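Local coordinates for protein putative prolyl-tRNA synthetase (Leishmania major, PDB 5XIL) that probably catalyses the ATP-dependent attachment of L-proline to tRNA(Pro), the chain holding its class II catalytic core, anticodon-binding domain and C-terminal zinc-binding domain, at residues A[5-8]-A[14-17]; A[23-28]-A[344-349]; A[43-48]-A[282-287]; A[54-59]-A[179-184]; A[430-435]-A[475-480]. All blocks are in the same frame, centred on the assembly; numbering follows the deposited sequence.

Contact 1. Residues A[5-8]-A[14-17]; sequences IAAK and SAWY. With ACT (acetate ion), chain D.
I5 and A7 lay their side chains against W16 and A15, an apolar contact between the loop 5-8 and the first turns of the helix 13-23. I5 touches with CG2, the branch that stands opposite the backbone N (chi1 -61° to CG1), and this methyl lies 3.6 Å from W16 CD1, approaching the indole at a slant. A7 CB meets the helix at the preceding residue as well, 4.2 Å from A15 CB and 4.4 Å from W16 CB.

The single polar approach is that of the A7 carbonyl: A7 O comes to 3.2 Å from W16 CD1 at the edge of the indole, in its plane. This oxygen is buried by the contact and has no hydrogen-bond partner in the model.

The N-terminal segment folds back along the helix that follows it, 13-23, with I5 also touching D19, V20 and K23. A6 N is hydrogen-bonded to D19 OD2 of this helix. The indole is fixed from outside the two segments, by a hydrogen bond from NE1 to the carbonyl of D278, a cation-pi contact with R9 and a nearly parallel F13 ring. Its side chain lies about 10 Å from that of E219, which binds magnesium.

Away from the loop, an acetate, probably from the crystallisation liquor, accepts a hydrogen bond from S14 OG to its O at 3.1 Å. Its CH3 rests 3.6 Å from Y17 CB, and Y512 OH also binds it.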
# COMPACT_ATOMS: atom_id res chain seq x y z
N ILE A 5 32.00 -9.51 -4.90
CA ILE A 5 31.85 -8.62 -3.74
C ILE A 5 33.23 -8.39 -3.14
O ILE A 5 34.05 -9.30 -3.17
CB ILE A 5 30.88 -9.27 -2.70
CG1 ILE A 5 29.51 -9.46 -3.36
CG2 ILE A 5 30.79 -8.46 -1.39
CD1 ILE A 5 28.88 -8.17 -3.87
N ALA A 6 33.47 -7.22 -2.59
CA ALA A 6 34.83 -6.84 -2.23
C ALA A 6 35.29 -7.28 -0.84
O ALA A 6 36.48 -7.15 -0.52
CB ALA A 6 35.04 -5.33 -2.40
N ALA A 7 34.40 -7.83 -0.02
CA ALA A 7 34.82 -8.31 1.30
C ALA A 7 34.00 -9.53 1.58
O ALA A 7 32.87 -9.61 1.09
CB ALA A 7 34.57 -7.28 2.36
N LYS A 8 34.57 -10.47 2.33
CA LYS A 8 33.85 -11.64 2.79
C LYS A 8 33.06 -11.28 4.05
O LYS A 8 33.51 -10.42 4.88
CB LYS A 8 34.80 -12.81 3.08
CG LYS A 8 35.31 -13.52 1.86
CD LYS A 8 35.94 -14.88 2.19
CE LYS A 8 36.54 -15.45 0.91
NZ LYS A 8 37.06 -16.86 0.97
N SER A 14 30.59 -5.19 7.83
CA SER A 14 30.12 -3.88 7.41
C SER A 14 30.43 -3.51 5.96
O SER A 14 29.60 -2.90 5.30
CB SER A 14 30.70 -2.78 8.26
OG SER A 14 30.25 -3.02 9.53
N ALA A 15 31.64 -3.78 5.51
CA ALA A 15 32.01 -3.48 4.15
C ALA A 15 31.32 -4.43 3.16
O ALA A 15 30.95 -4.04 2.07
CB ALA A 15 33.52 -3.59 3.97
N TRP A 16 31.17 -5.69 3.54
CA TRP A 16 30.42 -6.62 2.75
C TRP A 16 28.99 -6.09 2.52
O TRP A 16 28.52 -6.06 1.39
CB TRP A 16 30.36 -7.95 3.47
CG TRP A 16 29.43 -8.89 2.82
CD1 TRP A 16 29.73 -9.74 1.79
CD2 TRP A 16 28.07 -9.14 3.16
NE1 TRP A 16 28.65 -10.48 1.44
CE2 TRP A 16 27.59 -10.12 2.23
CE3 TRP A 16 27.21 -8.64 4.12
CZ2 TRP A 16 26.26 -10.61 2.26
CZ3 TRP A 16 25.90 -9.11 4.15
CH2 TRP A 16 25.44 -10.08 3.19
N TYR A 17 28.35 -5.66 3.60
CA TYR A 17 26.92 -5.29 3.53
C TYR A 17 26.79 -4.06 2.63
O TYR A 17 25.92 -4.02 1.77
CB TYR A 17 26.47 -4.94 4.92
CG TYR A 17 25.02 -4.56 5.07
CD1 TYR A 17 24.03 -5.50 4.99
CD2 TYR A 17 24.65 -3.27 5.36
CE1 TYR A 17 22.71 -5.14 5.13
CE2 TYR A 17 23.33 -2.90 5.53
CZ TYR A 17 22.37 -3.87 5.40
OH TYR A 17 21.06 -3.47 5.58
C ACT D . 26.69 -3.91 9.70
O ACT D . 27.15 -2.81 9.41
OXT ACT D . 26.65 -4.42 10.86
CH3 ACT D . 26.16 -4.69 8.53

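Contact 2. Residues A[23-28]-A[344-349]; sequences KAEMIE and FNHWEV
V349 CG1 touches the root of the K23 side chain, 3.7 Å from K23 CB. CG1 is the valine branch anti to its own nitrogen (chi1 174°), and V349 points at the other segment, whereas the extended K23 chain leads off to a salt bridge with D19 and a hydrogen bond to the carbonyl of G4. Next to this pair, A24 CB sits 3.6 Å from V349 O.

The E25 carboxylate and the H346 imidazole cross at about a right angle, their planes 86° apart. E25 OE1 stops 4.0 Å from H346 CE1, and K350 NZ forms a salt bridge with the same oxygen. H346 itself leans on W347: its CD2 lies over one face of that indole, offset toward the rim.

A water between the backbones donates to K23 O (2.9 Å) and to H346 O (2.8 Å). E25 has positive phi and closes helix 13-23 with a Schellman motif, so this helix end abuts helix 340-350 of the anticodon-binding domain. The contact therefore joins the N-terminal helix to that domain.

With few direct contacts and the carbonyls of K23 and H346 bridged by a water, the junction is partly solvent-mediated; the charge on H346 is not determined, and any influence of E25, whose OE1 is also paired with K350, is probably modest.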
# COMPACT_ATOMS: atom_id res chain seq x y z
N LYS A 23 25.86 -2.68 -5.01
CA LYS A 23 26.01 -3.46 -6.25
C LYS A 23 24.73 -4.15 -6.65
O LYS A 23 24.46 -4.28 -7.80
CB LYS A 23 27.17 -4.47 -6.15
CG LYS A 23 28.55 -3.84 -6.32
CD LYS A 23 29.60 -4.90 -6.05
CE LYS A 23 31.00 -4.56 -6.56
NZ LYS A 23 31.99 -5.56 -6.00
N ALA A 24 23.88 -4.52 -5.69
CA ALA A 24 22.59 -5.17 -5.99
C ALA A 24 21.51 -4.15 -6.31
O ALA A 24 20.37 -4.51 -6.57
CB ALA A 24 22.15 -6.08 -4.86
N GLU A 25 21.89 -2.87 -6.36
CA GLU A 25 20.94 -1.80 -6.67
C GLU A 25 19.80 -1.66 -5.72
O GLU A 25 18.71 -1.37 -6.15
CB GLU A 25 20.43 -1.91 -8.11
CG GLU A 25 21.61 -1.89 -9.05
CD GLU A 25 21.22 -2.09 -10.51
OE1 GLU A 25 20.31 -2.90 -10.85
OE2 GLU A 25 21.88 -1.43 -11.28
N MET A 26 20.05 -1.88 -4.42
CA MET A 26 19.06 -1.77 -3.42
C MET A 26 18.90 -0.37 -2.88
O MET A 26 17.79 0.04 -2.60
CB MET A 26 19.30 -2.74 -2.27
CG MET A 26 19.14 -4.17 -2.77
SD MET A 26 19.49 -5.48 -1.57
CE MET A 26 17.93 -5.73 -0.78
N ILE A 27 20.01 0.34 -2.76
CA ILE A 27 19.98 1.69 -2.24
C ILE A 27 20.94 2.54 -3.03
O ILE A 27 21.91 2.03 -3.59
CB ILE A 27 20.37 1.84 -0.77
CG1 ILE A 27 21.81 1.45 -0.53
CG2 ILE A 27 19.50 1.06 0.18
CD1 ILE A 27 22.42 2.42 0.46
N GLU A 28 20.62 3.83 -3.06
CA GLU A 28 21.44 4.88 -3.63
C GLU A 28 21.63 5.90 -2.51
O GLU A 28 20.65 6.35 -1.87
CB GLU A 28 20.67 5.50 -4.80
CG GLU A 28 21.38 6.56 -5.60
CD GLU A 28 22.55 6.00 -6.35
OE1 GLU A 28 23.65 6.29 -5.90
OE2 GLU A 28 22.37 5.25 -7.35
N PHE A 344 25.80 -12.91 -15.92
CA PHE A 344 25.56 -13.88 -14.90
C PHE A 344 25.94 -13.22 -13.55
O PHE A 344 25.28 -13.40 -12.51
CB PHE A 344 26.47 -15.13 -15.02
CG PHE A 344 26.12 -16.11 -16.12
CD1 PHE A 344 25.25 -15.81 -17.17
CD2 PHE A 344 26.74 -17.36 -16.11
CE1 PHE A 344 25.02 -16.70 -18.21
CE2 PHE A 344 26.47 -18.26 -17.15
CZ PHE A 344 25.62 -17.93 -18.16
N ASN A 345 27.07 -12.53 -13.56
CA ASN A 345 27.59 -11.93 -12.30
C ASN A 345 26.64 -10.86 -11.72
O ASN A 345 26.37 -10.85 -10.48
CB ASN A 345 28.97 -11.29 -12.50
CG ASN A 345 29.44 -10.53 -11.24
OD1 ASN A 345 29.87 -11.14 -10.23
ND2 ASN A 345 29.30 -9.24 -11.28
N HIS A 346 26.18 -9.97 -12.59
CA HIS A 346 25.29 -8.92 -12.26
C HIS A 346 24.05 -9.43 -11.53
O HIS A 346 23.65 -8.92 -10.50
CB HIS A 346 24.87 -8.18 -13.54
CG HIS A 346 23.79 -7.16 -13.34
ND1 HIS A 346 24.01 -5.90 -12.82
CD2 HIS A 346 22.46 -7.21 -13.64
CE1 HIS A 346 22.88 -5.24 -12.78
NE2 HIS A 346 21.93 -6.00 -13.28
N TRP A 347 23.38 -10.43 -12.10
CA TRP A 347 22.19 -11.05 -11.47
C TRP A 347 22.52 -11.93 -10.28
O TRP A 347 21.68 -12.09 -9.38
CB TRP A 347 21.39 -11.82 -12.53
CG TRP A 347 20.82 -10.84 -13.59
CD1 TRP A 347 21.28 -10.62 -14.89
CD2 TRP A 347 19.79 -9.86 -13.38
NE1 TRP A 347 20.58 -9.63 -15.46
CE2 TRP A 347 19.65 -9.14 -14.58
CE3 TRP A 347 18.93 -9.57 -12.32
CZ2 TRP A 347 18.71 -8.11 -14.74
CZ3 TRP A 347 17.96 -8.55 -12.49
CH2 TRP A 347 17.87 -7.84 -13.68
N GLU A 348 23.71 -12.52 -10.26
CA GLU A 348 24.20 -13.24 -9.09
C GLU A 348 24.30 -12.31 -7.91
O GLU A 348 23.86 -12.63 -6.80
CB GLU A 348 25.58 -13.84 -9.35
CG GLU A 348 26.12 -14.67 -8.19
CD GLU A 348 27.24 -15.58 -8.63
OE1 GLU A 348 28.40 -15.12 -8.70
OE2 GLU A 348 26.95 -16.74 -8.95
N VAL A 349 24.91 -11.16 -8.15
CA VAL A 349 25.08 -10.22 -7.08
C VAL A 349 23.75 -9.68 -6.53
O VAL A 349 23.60 -9.39 -5.32
CB VAL A 349 25.99 -9.07 -7.53
CG1 VAL A 349 26.05 -8.01 -6.43
CG2 VAL A 349 27.40 -9.64 -7.82
O HOH W 1 24.79 -6.62 -9.49
O HOH W 2 19.85 -4.73 -13.08

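Contact 3. Residues A[43-48]-A[282-287]; sequences YYVWKC and MVMPPR
V45 and M284 reach toward each other tip to tip, V45 CG2 lying 4.0 Å from M284 SD. This is the apolar part of the contact. CG2 is the valine branch beside the backbone N, while M284 starts out opposite its own nitrogen (chi1 -166°), and the bends at chi2 and chi3 present SD to V45 CG2. M284 was deposited in two conformers, so the sulfur position described belongs to one of them. M272 of helix 267-276 and A289 also touch the M284 side chain.

A second sulfur makes the other approach, this time to backbone. C48 points at the 282-287 segment, and its SG lies 3.9 Å from R287 O, a packing distance. Backbone hydrogen bonds within helix 40-60 hold the cysteine in place, C48 N to Y44 O at 3.0 Å among them.

The charged groups find partners beyond the two segments. The long arm of R287 leads away from the helix to a salt bridge with E396 of helix 387-412 and a hydrogen bond to the Q188 carbonyl. K47, on another side of helix 40-60, makes a salt bridge with E58 of the second subunit.

The 282-287 segment, with its two successive prolines and a short 3-10 turn, belongs to the connection that runs from helix 267-276 of the catalytic core to strand 293-297 of the anticodon-binding domain. It is laid here against a long helix that also faces the dimer partner, an arrangement consistent with the motif 1 helix of class II aminoacyl-tRNA synthetases.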
# COMPACT_ATOMS: atom_id res chain seq x y z
N TYR A 43 12.84 -2.00 -2.54
CA TYR A 43 11.47 -1.56 -2.30
C TYR A 43 10.38 -2.62 -2.56
O TYR A 43 9.40 -2.69 -1.83
CB TYR A 43 11.13 -0.25 -3.05
CG TYR A 43 9.91 0.41 -2.42
CD1 TYR A 43 10.05 1.17 -1.25
CD2 TYR A 43 8.62 0.14 -2.87
CE1 TYR A 43 8.93 1.73 -0.63
CE2 TYR A 43 7.50 0.72 -2.25
CZ TYR A 43 7.70 1.52 -1.14
OH TYR A 43 6.63 2.03 -0.48
N TYR A 44 10.56 -3.42 -3.61
CA TYR A 44 9.61 -4.50 -3.93
C TYR A 44 9.40 -5.36 -2.72
O TYR A 44 8.28 -5.84 -2.46
CB TYR A 44 10.11 -5.38 -5.06
CG TYR A 44 9.09 -6.35 -5.49
CD1 TYR A 44 8.06 -5.94 -6.33
CD2 TYR A 44 9.16 -7.69 -5.10
CE1 TYR A 44 7.07 -6.86 -6.73
CE2 TYR A 44 8.19 -8.61 -5.46
CZ TYR A 44 7.14 -8.19 -6.27
OH TYR A 44 6.20 -9.06 -6.66
N VAL A 45 10.48 -5.55 -1.95
CA VAL A 45 10.34 -6.33 -0.70
C VAL A 45 9.30 -5.71 0.28
O VAL A 45 8.45 -6.38 0.77
CB VAL A 45 11.69 -6.57 -0.02
CG1 VAL A 45 11.48 -7.38 1.21
CG2 VAL A 45 12.66 -7.24 -0.97
N TRP A 46 9.39 -4.40 0.48
CA TRP A 46 8.47 -3.61 1.31
C TRP A 46 7.09 -3.67 0.72
O TRP A 46 6.14 -3.97 1.42
CB TRP A 46 8.99 -2.20 1.51
CG TRP A 46 8.21 -1.49 2.59
CD1 TRP A 46 7.40 -0.44 2.41
CD2 TRP A 46 8.08 -1.86 4.00
NE1 TRP A 46 6.80 -0.07 3.62
CE2 TRP A 46 7.18 -0.96 4.59
CE3 TRP A 46 8.60 -2.87 4.78
CZ2 TRP A 46 6.85 -1.00 5.96
CZ3 TRP A 46 8.30 -2.91 6.12
CH2 TRP A 46 7.43 -2.00 6.71
N LYS A 47 6.98 -3.57 -0.60
CA LYS A 47 5.64 -3.68 -1.24
C LYS A 47 4.99 -5.03 -0.90
O LYS A 47 3.82 -5.09 -0.58
CB LYS A 47 5.79 -3.54 -2.73
CG LYS A 47 4.49 -3.34 -3.38
CD LYS A 47 4.71 -3.40 -4.90
CE LYS A 47 3.88 -2.37 -5.63
NZ LYS A 47 4.04 -2.57 -7.10
N CYS A 48 5.78 -6.09 -0.91
CA CYS A 48 5.35 -7.46 -0.63
C CYS A 48 4.90 -7.59 0.81
O CYS A 48 3.88 -8.22 1.12
CB CYS A 48 6.43 -8.50 -0.89
SG CYS A 48 6.75 -8.74 -2.64
N MET A 282 23.98 -10.72 -2.73
CA MET A 282 22.63 -10.99 -2.19
C MET A 282 22.07 -12.36 -2.67
O MET A 282 22.48 -12.89 -3.69
CB MET A 282 21.74 -9.82 -2.58
CG MET A 282 20.32 -9.86 -2.00
SD MET A 282 20.37 -10.15 -0.21
CE MET A 282 18.66 -10.49 0.29
N VAL A 283 21.21 -12.96 -1.88
CA VAL A 283 20.45 -14.11 -2.22
C VAL A 283 19.00 -13.72 -1.86
O VAL A 283 18.68 -13.63 -0.66
CB VAL A 283 20.89 -15.37 -1.44
CG1 VAL A 283 20.04 -16.58 -1.78
CG2 VAL A 283 22.39 -15.71 -1.70
N MET A 284 18.15 -13.46 -2.84
CA MET A 284 16.81 -12.93 -2.58
C MET A 284 15.85 -14.09 -2.30
O MET A 284 15.69 -14.98 -3.14
CB MET A 284 16.37 -12.05 -3.77
CG MET A 284 15.17 -11.12 -3.63
SD MET A 284 15.30 -9.99 -2.24
CE MET A 284 16.20 -8.59 -2.87
N PRO A 285 15.16 -14.06 -1.15
CA PRO A 285 14.09 -15.01 -0.98
C PRO A 285 13.07 -14.86 -2.15
O PRO A 285 12.65 -13.75 -2.50
CB PRO A 285 13.46 -14.58 0.37
CG PRO A 285 14.55 -13.88 1.05
CD PRO A 285 15.19 -13.09 -0.03
N PRO A 286 12.65 -15.99 -2.73
CA PRO A 286 11.88 -15.90 -3.97
C PRO A 286 10.52 -15.24 -3.88
O PRO A 286 10.09 -14.61 -4.84
CB PRO A 286 11.73 -17.38 -4.40
CG PRO A 286 11.95 -18.18 -3.21
CD PRO A 286 12.91 -17.38 -2.31
N ARG A 287 9.86 -15.31 -2.72
CA ARG A 287 8.59 -14.70 -2.57
C ARG A 287 8.66 -13.20 -2.54
O ARG A 287 7.59 -12.51 -2.70
CB ARG A 287 7.78 -15.28 -1.40
CG ARG A 287 7.54 -16.80 -1.54
CD ARG A 287 7.09 -17.39 -0.22
NE ARG A 287 6.85 -18.85 -0.30
CZ ARG A 287 6.51 -19.59 0.72
NH1 ARG A 287 6.36 -19.04 1.90
NH2 ARG A 287 6.32 -20.91 0.53

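Contact 4. Residues A[54-59]-A[179-184]; sequences GGKIEK and LECYAS
K56 and C181 make the close part of this contact between helices 40-60 and 168-189. K56 CB lies 3.9 Å from C181 SG, both CB atoms directed at the other helix where the two backbones come nearest, 6.9 Å between K56 CA and C181 CA. The sulfur stands beside its own backbone N (chi1 -66°), and L53 and L60 of helix 40-60 also touch C181, so it sits in a buried apolar seam. Helix 168-189 is part of the class II catalytic core.

Looser packing follows along K56. Its CE passes 4.2 Å from S184 CB, and the last bend, chi4 -89°, turns NZ to a water at 2.9 Å, which donates in turn to S184 OG at 3.1 Å. S184 OG gives its own proton to E180 O, one turn back, at 2.7 Å; this donor is tilted 32° from the carbonyl plane, and S184 N reaches the same oxygen from the opposite face.

The lysine thus spends its carbons on the helix packing and its ammonium on water. NZ, water, S184 OG and E180 O form a run of hydrogen bonds all donated in one direction, which the lysine charge would probably strengthen.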
# COMPACT_ATOMS: atom_id res chain seq x y z
N GLY A 54 -0.49 -6.32 5.53
CA GLY A 54 -1.72 -5.55 5.37
C GLY A 54 -2.92 -6.44 5.29
O GLY A 54 -3.95 -6.12 5.92
N GLY A 55 -2.85 -7.46 4.48
CA GLY A 55 -3.94 -8.40 4.35
C GLY A 55 -4.33 -9.07 5.64
O GLY A 55 -5.52 -9.14 6.01
N LYS A 56 -3.32 -9.53 6.36
CA LYS A 56 -3.51 -10.22 7.59
C LYS A 56 -4.12 -9.33 8.67
O LYS A 56 -5.01 -9.75 9.39
CB LYS A 56 -2.20 -10.80 8.08
CG LYS A 56 -1.71 -12.02 7.27
CD LYS A 56 -0.40 -12.52 7.84
CE LYS A 56 -0.12 -13.92 7.34
NZ LYS A 56 -0.77 -14.83 8.31
N ILE A 57 -3.65 -8.08 8.74
CA ILE A 57 -4.21 -7.26 9.82
C ILE A 57 -5.64 -6.79 9.45
O ILE A 57 -6.49 -6.67 10.33
CB ILE A 57 -3.29 -6.15 10.25
CG1 ILE A 57 -3.04 -5.20 9.10
CG2 ILE A 57 -1.98 -6.72 10.76
CD1 ILE A 57 -2.61 -3.85 9.60
N GLU A 58 -5.94 -6.64 8.15
CA GLU A 58 -7.31 -6.34 7.72
C GLU A 58 -8.21 -7.48 8.09
O GLU A 58 -9.31 -7.29 8.64
CB GLU A 58 -7.41 -5.96 6.22
CG GLU A 58 -8.84 -5.77 5.73
CD GLU A 58 -8.96 -5.26 4.28
OE1 GLU A 58 -8.17 -4.42 3.81
OE2 GLU A 58 -9.90 -5.70 3.60
N LYS A 59 -7.74 -8.68 7.85
CA LYS A 59 -8.51 -9.87 8.11
C LYS A 59 -8.73 -10.06 9.62
O LYS A 59 -9.79 -10.56 10.04
CB LYS A 59 -7.80 -11.08 7.48
CG LYS A 59 -8.63 -12.36 7.49
CD LYS A 59 -8.00 -13.49 6.65
CE LYS A 59 -8.90 -14.73 6.59
NZ LYS A 59 -8.77 -15.54 7.82
N LEU A 179 1.81 -10.60 16.83
CA LEU A 179 3.11 -11.21 16.85
C LEU A 179 3.25 -12.36 15.89
O LEU A 179 4.26 -12.43 15.18
CB LEU A 179 3.54 -11.67 18.28
CG LEU A 179 5.03 -11.99 18.38
CD1 LEU A 179 5.82 -10.72 18.36
CD2 LEU A 179 5.32 -12.79 19.63
N GLU A 180 2.21 -13.21 15.79
CA GLU A 180 2.20 -14.27 14.78
C GLU A 180 2.27 -13.76 13.36
O GLU A 180 2.96 -14.37 12.50
CB GLU A 180 1.05 -15.24 14.98
CG GLU A 180 1.19 -16.09 16.21
CD GLU A 180 2.52 -16.90 16.34
OE1 GLU A 180 3.07 -17.39 15.38
OE2 GLU A 180 2.92 -17.09 17.49
N CYS A 181 1.59 -12.64 13.08
CA CYS A 181 1.69 -12.01 11.81
C CYS A 181 3.13 -11.59 11.49
O CYS A 181 3.60 -11.79 10.35
CB CYS A 181 0.81 -10.75 11.70
SG CYS A 181 -0.94 -11.06 11.76
N TYR A 182 3.81 -11.00 12.47
CA TYR A 182 5.17 -10.54 12.27
C TYR A 182 6.12 -11.78 12.05
O TYR A 182 7.04 -11.73 11.22
CB TYR A 182 5.60 -9.70 13.49
CG TYR A 182 4.92 -8.34 13.63
CD1 TYR A 182 4.22 -7.75 12.55
CD2 TYR A 182 4.98 -7.63 14.81
CE1 TYR A 182 3.66 -6.52 12.67
CE2 TYR A 182 4.42 -6.43 14.92
CZ TYR A 182 3.77 -5.84 13.89
OH TYR A 182 3.29 -4.54 14.00
N ALA A 183 5.94 -12.81 12.87
CA ALA A 183 6.68 -14.04 12.71
C ALA A 183 6.49 -14.55 11.28
O ALA A 183 7.45 -15.05 10.66
CB ALA A 183 6.26 -15.12 13.70
N SER A 184 5.25 -14.52 10.82
CA SER A 184 4.92 -15.00 9.48
C SER A 184 5.56 -14.17 8.38
O SER A 184 6.00 -14.71 7.38
CB SER A 184 3.44 -15.05 9.23
OG SER A 184 2.86 -15.85 10.22
O HOH W 3 -0.05 -15.15 11.05

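Contact 5. Residues A[430-435]-A[475-480]; sequences KCLILA and KTLCIP
L432 and L477 pack their side chains together in the C-terminal zinc-binding domain of prolyl-tRNA synthetases, across an arrangement in which strand 504-509 pairs antiparallel with both strand 432-437 and strand 475-480. The two strands that flank 504-509 are therefore not direct neighbours: L432 CA and L477 CA are 9.2 Å apart, and side chains bridge the middle strand.

Followed outward, L432 begins at CB, 4.9 Å from L477 CD1 and not yet touching. CG, placed beside the backbone N by chi1 of -52°, comes nearer, and its two methyls then make the contact. CD1 reaches 3.9 Å from L477 CD1, and CD2 lies 4.1 Å from the same methyl, so the single L477 CD1 fits against both branches while the two leucines cross at about a right angle. L507 of the middle strand and F217 of strand 210-218 also touch L432.

L477 stands at a classic beta bulge, since L477 and C478 both face L507. Backbone bonds tie L432 to V415 and to H413, which binds magnesium; the L432 side chain is about 6 Å from that of H413.

The second meeting lies farther along both strands. L434 and P480 slide past each other in opposite directions, and the touch is made by the branch CD2 of L434, 3.9 Å from CG of the P480 ring.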
# COMPACT_ATOMS: atom_id res chain seq x y z
N LYS A 430 30.68 -16.09 18.62
CA LYS A 430 29.64 -15.55 17.82
C LYS A 430 28.33 -16.35 17.92
O LYS A 430 27.63 -16.59 16.89
CB LYS A 430 30.09 -15.42 16.38
CG LYS A 430 31.26 -14.43 16.26
CD LYS A 430 31.62 -14.26 14.78
CE LYS A 430 32.94 -13.52 14.63
NZ LYS A 430 34.05 -14.37 15.22
N CYS A 431 28.02 -16.75 19.14
CA CYS A 431 26.77 -17.46 19.48
C CYS A 431 25.86 -16.62 20.37
O CYS A 431 26.35 -15.74 21.09
CB CYS A 431 27.12 -18.73 20.18
SG CYS A 431 27.95 -19.95 19.12
N LEU A 432 24.58 -16.95 20.37
CA LEU A 432 23.61 -16.51 21.37
C LEU A 432 23.61 -17.55 22.42
O LEU A 432 24.08 -18.71 22.22
CB LEU A 432 22.22 -16.34 20.82
CG LEU A 432 22.05 -15.47 19.59
CD1 LEU A 432 20.59 -15.29 19.22
CD2 LEU A 432 22.75 -14.16 19.78
N ILE A 433 23.03 -17.19 23.57
CA ILE A 433 23.09 -18.07 24.73
C ILE A 433 21.74 -18.23 25.34
O ILE A 433 21.04 -17.24 25.58
CB ILE A 433 24.04 -17.47 25.80
CG1 ILE A 433 25.50 -17.50 25.29
CG2 ILE A 433 23.93 -18.26 27.11
CD1 ILE A 433 26.48 -16.67 26.14
N LEU A 434 21.34 -19.45 25.58
CA LEU A 434 20.19 -19.74 26.45
C LEU A 434 20.71 -20.17 27.78
O LEU A 434 21.50 -21.11 27.88
CB LEU A 434 19.38 -20.89 25.84
CG LEU A 434 18.31 -20.57 24.87
CD1 LEU A 434 17.77 -21.90 24.36
CD2 LEU A 434 17.19 -19.75 25.54
N ALA A 435 20.35 -19.44 28.82
CA ALA A 435 20.88 -19.67 30.15
C ALA A 435 19.75 -19.62 31.19
O ALA A 435 18.71 -18.96 30.96
CB ALA A 435 21.91 -18.59 30.48
N LYS A 475 22.92 -8.55 26.44
CA LYS A 475 21.66 -8.23 27.05
C LYS A 475 20.74 -9.40 26.93
O LYS A 475 21.10 -10.40 26.22
CB LYS A 475 21.05 -7.00 26.38
CG LYS A 475 20.73 -7.14 24.91
CD LYS A 475 20.24 -5.75 24.53
CE LYS A 475 19.24 -5.71 23.47
NZ LYS A 475 18.66 -4.32 23.53
N THR A 476 19.54 -9.31 27.52
CA THR A 476 18.54 -10.30 27.23
C THR A 476 17.88 -9.85 25.89
O THR A 476 17.71 -8.65 25.60
CB THR A 476 17.48 -10.50 28.27
OG1 THR A 476 16.83 -9.27 28.52
CG2 THR A 476 18.07 -11.07 29.59
N LEU A 477 17.62 -10.86 25.11
CA LEU A 477 16.91 -10.74 23.84
C LEU A 477 15.40 -11.06 24.05
O LEU A 477 14.57 -10.20 23.80
CB LEU A 477 17.57 -11.59 22.76
CG LEU A 477 19.07 -11.34 22.56
CD1 LEU A 477 19.54 -12.33 21.50
CD2 LEU A 477 19.38 -9.93 22.08
N CYS A 478 15.07 -12.21 24.61
CA CYS A 478 13.70 -12.51 25.00
C CYS A 478 13.72 -13.73 25.86
O CYS A 478 14.71 -14.51 25.85
CB CYS A 478 12.75 -12.77 23.82
SG CYS A 478 13.10 -14.27 22.93
N ILE A 479 12.62 -13.92 26.56
CA ILE A 479 12.31 -15.18 27.20
C ILE A 479 11.49 -15.94 26.15
O ILE A 479 10.37 -15.51 25.84
CB ILE A 479 11.40 -15.03 28.43
CG1 ILE A 479 12.10 -14.13 29.40
CG2 ILE A 479 11.24 -16.39 29.11
CD1 ILE A 479 11.22 -13.16 30.10
N PRO A 480 12.08 -16.98 25.54
CA PRO A 480 11.38 -17.69 24.46
C PRO A 480 10.12 -18.40 24.93
O PRO A 480 10.13 -19.01 26.00
CB PRO A 480 12.41 -18.69 23.96
CG PRO A 480 13.67 -18.30 24.50
CD PRO A 480 13.47 -17.46 25.71

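Contacts 1 and 2 are neighbours, centres 13 Å apart, because helix 13-23 leads from one to the other, and they touch: I5 CD1 lies 3.8 Å from V349 CG1. Contact 3, again centred 13 Å from contact 2, joins it by a probable hydrogen bond between V349 O and M282 N. Helix 40-60 carries contacts 3 and 4, with centres 17 Å apart. In sequence, contact 4 falls within the loop spanned by contact 3, itself within that of contact 2; contacts 1 and 5 lie first and last. The series joins the N-terminal segment, anticodon-binding domain and catalytic core; contact 5 lies within the C-terminal domain, its centre 25 Å from that of contact 4.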